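Local coordinates for protein restriction endonuclease UbaLAI (Unidentified, PDB 5O63) that cleaves DNA as a type IIE restriction endonuclease, with an N-terminal B3 domain that binds the cognate DNA sequence, at residues Pro67-Asp70 and Thr75-Thr78. Numbering follows the deposited sequence.
Sequences PAFD and THKT
Ala-68 and Lys-77 form a hydrogen-bonded antiparallel pair in the beta hairpin of strands 62-70 and 75-84, part of the B3-domain sheet. Ala-68 N reaches Lys-77 O at 2.9 Å, and Lys-77 N returns to Ala-68 O at 2.8 Å. Nearer the turn, Asp-70 N bonds to Thr-75 O at 3.0 Å, whereas the return bond from Thr-75 N is weak. Pro-67, which has no N-H to give, suits a non-hydrogen-bonded position, where none is needed toward Thr-78; its CA makes a C-H...O contact with Lys-77 O.

On the sheet face of Ala-68, the aliphatic part of Lys-77 lies against Asp-70, Lys-77 CD to Asp-70 CB at 3.6 Å. Their charged ends do not meet: Asp-70 OD1 accepts the Ser-73 N-H in the turn, while Lys-77 NZ bonds weakly to Thr-75 OG1, which also shares a hydrogen bond with Ser-73 OG.

Aromatic packing joins the other non-hydrogen-bonded pair. Phe-69 turns an edge to the face of His-76, the ring planes inclined at 66°. A chi1 of -176° sets CG of Phe-69 beside its own carbonyl carbon, which carries the ring toward the turn and on to the Thr-75 backbone. Replacing Phe-69 by an alanine would strip the aromatic edge from one face of the imidazole, and His-76 would probably be freer to turn. In this T-shaped pair, Phe-69 CD1 lies 3.4 Å from His-76 NE2, toward the imidazole rim.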
ATOM      1  N   PRO A  67       9.622  -0.967  -7.762  1.00 30.91           N
ATOM      2  CA  PRO A  67      10.182   0.099  -6.928  1.00 26.07           C
ATOM      3  C   PRO A  67       9.047   0.874  -6.279  1.00 24.46           C
ATOM      4  O   PRO A  67       7.979   1.015  -6.890  1.00 27.77           O
ATOM      5  CB  PRO A  67      10.978   0.963  -7.937  1.00 28.77           C
ATOM      6  CG  PRO A  67      10.364   0.682  -9.212  1.00 30.67           C
ATOM      7  CD  PRO A  67       9.743  -0.678  -9.204  1.00 31.57           C
ATOM      8  N   ALA A  68       9.228   1.347  -5.058  1.00 24.28           N
ATOM      9  CA  ALA A  68       8.182   2.121  -4.382  1.00 23.94           C
ATOM     10  C   ALA A  68       8.867   3.084  -3.467  1.00 28.07           C
ATOM     11  O   ALA A  68       9.870   2.726  -2.821  1.00 27.76           O
ATOM     12  CB  ALA A  68       7.232   1.219  -3.574  1.00 21.81           C
ATOM     13  N   PHE A  69       8.374   4.309  -3.421  1.00 24.12           N
ATOM     14  CA  PHE A  69       8.915   5.307  -2.526  1.00 23.87           C
ATOM     15  C   PHE A  69       8.298   5.136  -1.154  1.00 25.07           C
ATOM     16  O   PHE A  69       7.079   5.201  -0.983  1.00 24.59           O
ATOM     17  CB  PHE A  69       8.662   6.700  -3.065  1.00 25.53           C
ATOM     18  CG  PHE A  69       9.277   7.763  -2.246  1.00 26.89           C
ATOM     19  CD1 PHE A  69      10.660   8.068  -2.368  1.00 27.66           C
ATOM     20  CD2 PHE A  69       8.529   8.465  -1.350  1.00 27.41           C
ATOM     21  CE1 PHE A  69      11.209   9.097  -1.627  1.00 30.81           C
ATOM     22  CE2 PHE A  69       9.086   9.511  -0.617  1.00 30.41           C
ATOM     23  CZ  PHE A  69      10.449   9.811  -0.743  1.00 35.25           C
ATOM     24  N   ASP A  70       9.137   4.858  -0.159  1.00 21.35           N
ATOM     25  CA  ASP A  70       8.670   4.634   1.195  1.00 21.16           C
ATOM     26  C   ASP A  70       8.559   5.942   1.915  1.00 23.68           C
ATOM     27  O   ASP A  70       9.547   6.635   2.159  1.00 25.48           O
ATOM     28  CB  ASP A  70       9.637   3.711   1.949  1.00 24.04           C
ATOM     29  CG  ASP A  70       9.171   3.442   3.328  1.00 34.57           C
ATOM     30  OD1 ASP A  70       9.394   4.247   4.228  1.00 42.08           O
ATOM     31  OD2 ASP A  70       8.569   2.386   3.529  1.00 39.90           O
ATOM     32  N   THR A  75      12.787   7.327   1.370  1.00 28.35           N
ATOM     33  CA  THR A  75      13.759   6.746   0.399  1.00 26.81           C
ATOM     34  C   THR A  75      13.120   5.778  -0.593  1.00 22.74           C
ATOM     35  O   THR A  75      12.086   5.160  -0.296  1.00 26.75           O
ATOM     36  CB  THR A  75      14.901   5.966   1.123  1.00 35.45           C
ATOM     37  OG1 THR A  75      14.310   5.063   2.040  1.00 37.19           O
ATOM     38  CG2 THR A  75      15.769   6.914   1.873  1.00 37.02           C
ATOM     39  N   HIS A  76      13.732   5.645  -1.773  1.00 27.86           N
ATOM     40  CA  HIS A  76      13.221   4.658  -2.714  1.00 30.32           C
ATOM     41  C   HIS A  76      13.573   3.255  -2.250  1.00 29.11           C
ATOM     42  O   HIS A  76      14.703   3.024  -1.801  1.00 30.98           O
ATOM     43  CB  HIS A  76      13.773   4.945  -4.087  1.00 36.13           C
ATOM     44  CG  HIS A  76      13.110   6.134  -4.717  1.00 41.90           C
ATOM     45  ND1 HIS A  76      13.738   7.348  -4.901  1.00 51.30           N
ATOM     46  CD2 HIS A  76      11.830   6.310  -5.116  1.00 40.60           C
ATOM     47  CE1 HIS A  76      12.891   8.200  -5.455  1.00 50.87           C
ATOM     48  NE2 HIS A  76      11.719   7.598  -5.580  1.00 49.16           N
ATOM     49  N   LYS A  77      12.619   2.326  -2.333  1.00 24.95           N
ATOM     50  CA  LYS A  77      12.843   0.940  -1.926  1.00 25.52           C
ATOM     51  C   LYS A  77      12.357   0.017  -3.034  1.00 27.40           C
ATOM     52  O   LYS A  77      11.800   0.468  -4.054  1.00 30.06           O
ATOM     53  CB  LYS A  77      12.156   0.664  -0.583  1.00 29.88           C
ATOM     54  CG  LYS A  77      12.855   1.434   0.535  1.00 39.25           C
ATOM     55  CD  LYS A  77      12.266   1.240   1.939  1.00 41.88           C
ATOM     56  CE  LYS A  77      13.287   1.852   2.923  1.00 46.16           C
ATOM     57  NZ  LYS A  77      14.708   1.774   2.396  1.00 51.28           N
ATOM     58  N   THR A  78      12.634  -1.265  -2.870  1.00 22.85           N
ATOM     59  CA  THR A  78      12.106  -2.293  -3.765  1.00 22.46           C
ATOM     60  C   THR A  78      11.149  -3.174  -2.930  1.00 21.44           C
ATOM     61  O   THR A  78      11.533  -3.714  -1.890  1.00 24.00           O
ATOM     62  CB  THR A  78      13.207  -3.162  -4.394  1.00 24.96           C
ATOM     63  OG1 THR A  78      14.051  -2.326  -5.216  1.00 25.93           O
ATOM     64  CG2 THR A  78      12.608  -4.240  -5.283  1.00 23.35           C
TER